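Local coordinates for protein Phenylalanine/tyrosine ammonia-lyase (Rhodosporidium toruloides, PDB 1Y2M) that catalyses the non-oxidative deamination of L-phenylalanine and L-tyrosine to trans-cinnamic acid and p-coumaric acid, working as a homotetramer, at residues 414-426 and 502-516. Sequence-based numbering, arbitrary orientation.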
# COMPACT_ATOMS: atom_id res chain seq x y z
N GLN B 414 15.90 -17.74 8.10
CA GLN B 414 15.37 -16.56 7.44
C GLN B 414 14.19 -17.00 6.58
O GLN B 414 14.39 -17.50 5.46
CB GLN B 414 16.47 -15.91 6.62
CG GLN B 414 16.11 -14.65 5.87
CD GLN B 414 15.86 -13.50 6.82
OE1 GLN B 414 14.75 -13.32 7.31
NE2 GLN B 414 16.89 -12.68 7.04
N ALA B 415 13.00 -16.71 7.07
CA ALA B 415 11.78 -17.35 6.52
C ALA B 415 11.24 -16.61 5.28
O ALA B 415 10.02 -16.49 5.13
CB ALA B 415 10.68 -17.50 7.56
N ALA B 416 12.13 -16.12 4.41
CA ALA B 416 11.73 -15.38 3.20
C ALA B 416 10.94 -16.27 2.25
O ALA B 416 9.96 -15.84 1.66
CB ALA B 416 12.90 -14.75 2.53
N ALA B 417 11.27 -17.54 2.20
CA ALA B 417 10.52 -18.45 1.31
C ALA B 417 9.06 -18.48 1.78
O ALA B 417 8.15 -18.41 0.94
CB ALA B 417 11.10 -19.81 1.37
N VAL B 418 8.84 -18.47 3.10
CA VAL B 418 7.47 -18.53 3.65
C VAL B 418 6.76 -17.20 3.40
O VAL B 418 5.59 -17.18 2.99
CB VAL B 418 7.43 -18.84 5.16
CG1 VAL B 418 6.00 -18.83 5.66
CG2 VAL B 418 8.14 -20.14 5.47
N ALA B 419 7.47 -16.09 3.67
CA ALA B 419 6.85 -14.78 3.53
C ALA B 419 6.43 -14.61 2.07
O ALA B 419 5.31 -14.11 1.79
CB ALA B 419 7.81 -13.72 3.89
N ASN B 420 7.30 -15.07 1.16
CA ASN B 420 7.03 -15.01 -0.28
C ASN B 420 5.70 -15.64 -0.64
O ASN B 420 4.88 -15.05 -1.36
CB ASN B 420 8.19 -15.70 -1.05
CG ASN B 420 7.96 -15.84 -2.60
OD1 ASN B 420 7.54 -16.92 -3.08
ND2 ASN B 420 8.34 -14.81 -3.36
N THR B 421 5.46 -16.83 -0.12
CA THR B 421 4.21 -17.51 -0.44
C THR B 421 3.01 -16.72 0.05
O THR B 421 1.93 -16.70 -0.58
CB THR B 421 4.13 -18.95 0.13
OG1 THR B 421 4.07 -18.96 1.56
CG2 THR B 421 5.37 -19.75 -0.33
N MSE B 422 3.18 -16.12 1.21
CA MSE B 422 2.04 -15.41 1.84
C MSE B 422 1.71 -14.08 1.14
O MSE B 422 0.55 -13.71 0.98
CB MSE B 422 2.33 -15.20 3.29
CG MSE B 422 2.30 -16.50 4.07
SE MSE B 422 0.52 -17.38 4.04
CE MSE B 422 0.69 -18.68 2.56
N GLU B 423 2.74 -13.35 0.72
CA GLU B 423 2.55 -12.06 0.00
C GLU B 423 1.75 -12.38 -1.27
O GLU B 423 0.72 -11.73 -1.53
CB GLU B 423 3.87 -11.40 -0.33
CG GLU B 423 4.75 -11.03 0.85
CD GLU B 423 4.30 -9.81 1.65
OE1 GLU B 423 4.86 -8.75 1.40
OE2 GLU B 423 3.47 -9.93 2.55
N LYS B 424 2.24 -13.36 -2.04
CA LYS B 424 1.60 -13.72 -3.33
C LYS B 424 0.19 -14.25 -3.14
O LYS B 424 -0.76 -13.92 -3.88
CB LYS B 424 2.41 -14.78 -4.10
CG LYS B 424 3.83 -14.39 -4.45
CD LYS B 424 4.75 -15.64 -4.75
CE LYS B 424 3.98 -16.75 -5.46
NZ LYS B 424 3.07 -17.66 -4.65
N THR B 425 0.01 -15.08 -2.11
CA THR B 425 -1.32 -15.65 -1.90
C THR B 425 -2.30 -14.53 -1.51
O THR B 425 -3.47 -14.57 -1.94
CB THR B 425 -1.25 -16.77 -0.85
OG1 THR B 425 -0.38 -17.80 -1.33
CG2 THR B 425 -2.65 -17.35 -0.49
N ARG B 426 -1.88 -13.54 -0.71
CA ARG B 426 -2.85 -12.54 -0.25
C ARG B 426 -3.30 -11.66 -1.42
O ARG B 426 -4.47 -11.23 -1.51
CB ARG B 426 -2.20 -11.71 0.85
CG ARG B 426 -3.21 -10.93 1.65
CD ARG B 426 -2.64 -10.35 2.93
NE ARG B 426 -1.46 -9.51 2.76
CZ ARG B 426 -0.17 -9.88 2.94
NH1 ARG B 426 0.79 -9.00 2.77
NH2 ARG B 426 0.19 -11.11 3.28
N VAL B 502 17.93 -7.46 7.74
CA VAL B 502 16.90 -8.06 6.91
C VAL B 502 16.22 -9.14 7.75
O VAL B 502 16.88 -9.97 8.38
CB VAL B 502 17.41 -8.58 5.56
CG1 VAL B 502 17.71 -7.40 4.60
CG2 VAL B 502 18.62 -9.46 5.71
N ASN B 503 14.89 -9.14 7.73
CA ASN B 503 14.07 -10.12 8.45
C ASN B 503 12.81 -10.34 7.62
O ASN B 503 12.33 -9.40 7.00
CB ASN B 503 13.76 -9.69 9.86
CG ASN B 503 13.29 -8.25 9.93
OD1 ASN B 503 12.10 -7.98 9.80
ND2 ASN B 503 14.22 -7.35 10.20
N SER B 504 12.33 -11.59 7.56
CA SER B 504 11.31 -11.99 6.58
C SER B 504 9.89 -11.46 6.83
O SER B 504 9.08 -11.38 5.85
CB SER B 504 11.22 -13.50 6.42
OG SER B 504 10.52 -14.09 7.48
N LEU B 505 9.54 -11.26 8.11
CA LEU B 505 8.17 -10.88 8.49
C LEU B 505 7.12 -11.93 8.05
O LEU B 505 5.91 -11.62 7.90
CB LEU B 505 7.81 -9.48 7.97
CG LEU B 505 8.77 -8.37 8.38
CD1 LEU B 505 8.32 -7.10 7.66
CD2 LEU B 505 8.72 -8.27 9.91
N ALA B 506 7.55 -13.19 7.94
CA ALA B 506 6.66 -14.24 7.40
C ALA B 506 5.42 -14.41 8.27
O ALA B 506 4.35 -14.61 7.74
CB ALA B 506 7.38 -15.55 7.28
N LEU B 507 5.57 -14.43 9.61
CA LEU B 507 4.41 -14.73 10.44
C LEU B 507 3.35 -13.62 10.32
O LEU B 507 2.14 -13.87 10.32
CB LEU B 507 4.78 -14.97 11.91
CG LEU B 507 3.55 -15.40 12.73
CD1 LEU B 507 2.87 -16.72 12.26
CD2 LEU B 507 3.96 -15.52 14.16
N ILE B 508 3.84 -12.38 10.31
CA ILE B 508 2.92 -11.21 10.13
C ILE B 508 2.22 -11.34 8.77
O ILE B 508 1.00 -11.18 8.63
CB ILE B 508 3.60 -9.88 10.27
CG1 ILE B 508 4.25 -9.71 11.65
CG2 ILE B 508 2.60 -8.73 10.04
CD1 ILE B 508 5.24 -8.55 11.71
N SER B 509 3.01 -11.63 7.74
CA SER B 509 2.40 -11.83 6.42
C SER B 509 1.34 -12.97 6.47
O SER B 509 0.23 -12.81 5.93
CB SER B 509 3.47 -12.09 5.35
OG SER B 509 2.87 -11.97 4.07
N ALA B 510 1.69 -14.10 7.10
CA ALA B 510 0.77 -15.26 7.21
C ALA B 510 -0.54 -14.88 7.90
O ALA B 510 -1.66 -15.32 7.53
CB ALA B 510 1.45 -16.39 7.86
N ARG B 511 -0.41 -14.05 8.94
CA ARG B 511 -1.57 -13.55 9.68
C ARG B 511 -2.47 -12.76 8.77
O ARG B 511 -3.71 -12.94 8.80
CB ARG B 511 -1.15 -12.73 10.89
CG ARG B 511 -0.67 -13.58 12.09
CD ARG B 511 -0.12 -12.79 13.24
NE ARG B 511 -0.98 -11.66 13.47
CZ ARG B 511 -0.61 -10.39 13.58
NH1 ARG B 511 0.68 -10.00 13.54
NH2 ARG B 511 -1.57 -9.49 13.67
N ARG B 512 -1.87 -11.88 7.97
CA ARG B 512 -2.71 -11.07 7.09
C ARG B 512 -3.36 -11.92 6.02
O ARG B 512 -4.55 -11.75 5.70
CB ARG B 512 -1.90 -9.90 6.49
CG ARG B 512 -1.38 -8.90 7.48
CD ARG B 512 -2.51 -8.35 8.36
NE ARG B 512 -2.03 -7.30 9.24
CZ ARG B 512 -2.48 -7.02 10.43
NH1 ARG B 512 -3.30 -7.87 11.10
NH2 ARG B 512 -1.95 -5.96 11.05
N THR B 513 -2.64 -12.90 5.48
CA THR B 513 -3.24 -13.77 4.46
C THR B 513 -4.38 -14.63 5.08
O THR B 513 -5.35 -14.90 4.41
CB THR B 513 -2.15 -14.65 3.83
OG1 THR B 513 -1.14 -13.78 3.32
CG2 THR B 513 -2.74 -15.58 2.76
N THR B 514 -4.25 -15.06 6.36
CA THR B 514 -5.29 -15.80 7.05
C THR B 514 -6.52 -14.94 7.17
O THR B 514 -7.64 -15.44 6.99
CB THR B 514 -4.76 -16.24 8.43
OG1 THR B 514 -3.64 -17.13 8.26
CG2 THR B 514 -5.83 -16.93 9.19
N GLU B 515 -6.34 -13.63 7.43
CA GLU B 515 -7.49 -12.72 7.52
C GLU B 515 -8.12 -12.58 6.12
O GLU B 515 -9.35 -12.56 6.00
CB GLU B 515 -7.08 -11.37 8.07
CG GLU B 515 -8.31 -10.49 8.32
CD GLU B 515 -8.07 -9.18 9.06
OE1 GLU B 515 -6.93 -8.89 9.53
OE2 GLU B 515 -9.07 -8.41 9.18
N SER B 516 -7.30 -12.48 5.07
CA SER B 516 -7.86 -12.42 3.73
C SER B 516 -8.64 -13.69 3.39
O SER B 516 -9.72 -13.63 2.79
CB SER B 516 -6.80 -12.20 2.66
OG SER B 516 -6.27 -10.90 2.82
O HOH W 1 -6.36 -9.90 0.31
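Arg426 and Glu423 grip Ser509 in a knobs-into-holes contact within the helical core of this PAL/histidase-family enzyme: Ser509 sits among Ala419, Met422, Glu423 and Arg426, and Arg426 in turn among Ser509, Arg512, Thr513 and Ser516. The axes of segments 416-426 and 506-516 approach to 8.3 Å, their N-to-C directions 25° apart. Ser509 OG donates to Glu423 OE2 (2.6 Å), meeting it on the anti side, and accepts from Arg426 NH2 (2.9 Å). The same NH2 reaches Thr513 OG1 at 3.0 Å, both hydroxyls lying at the guanidinium edge, while NH1 forms a salt bridge with Glu423 OE2. With CG anti to the backbone N (chi1 -164°) and a bend at chi3, the arginine brings one guanidinium face under Arg512 CB, which lies toward its rim; backbone carbonyls of Leu484 and Asn486 take NE and NH1. Replacing Arg426 by an alanine is likely to strip Glu423 of its salt-bridge partner and Ser509 and Thr513 of the donor they share. Selenomethionine Met422 packs CG and SE against Ala510 and Thr513. Towards the helix starts, Ala506 CB fits among Ala415, Val418 and Ala419. Ser504 OG accepts from Ala506 N in an ST turn and also bonds Ser210 O. Beyond it, Gln414 NE2 donates to Val502 O (3.0 Å) from above the carbonyl plane.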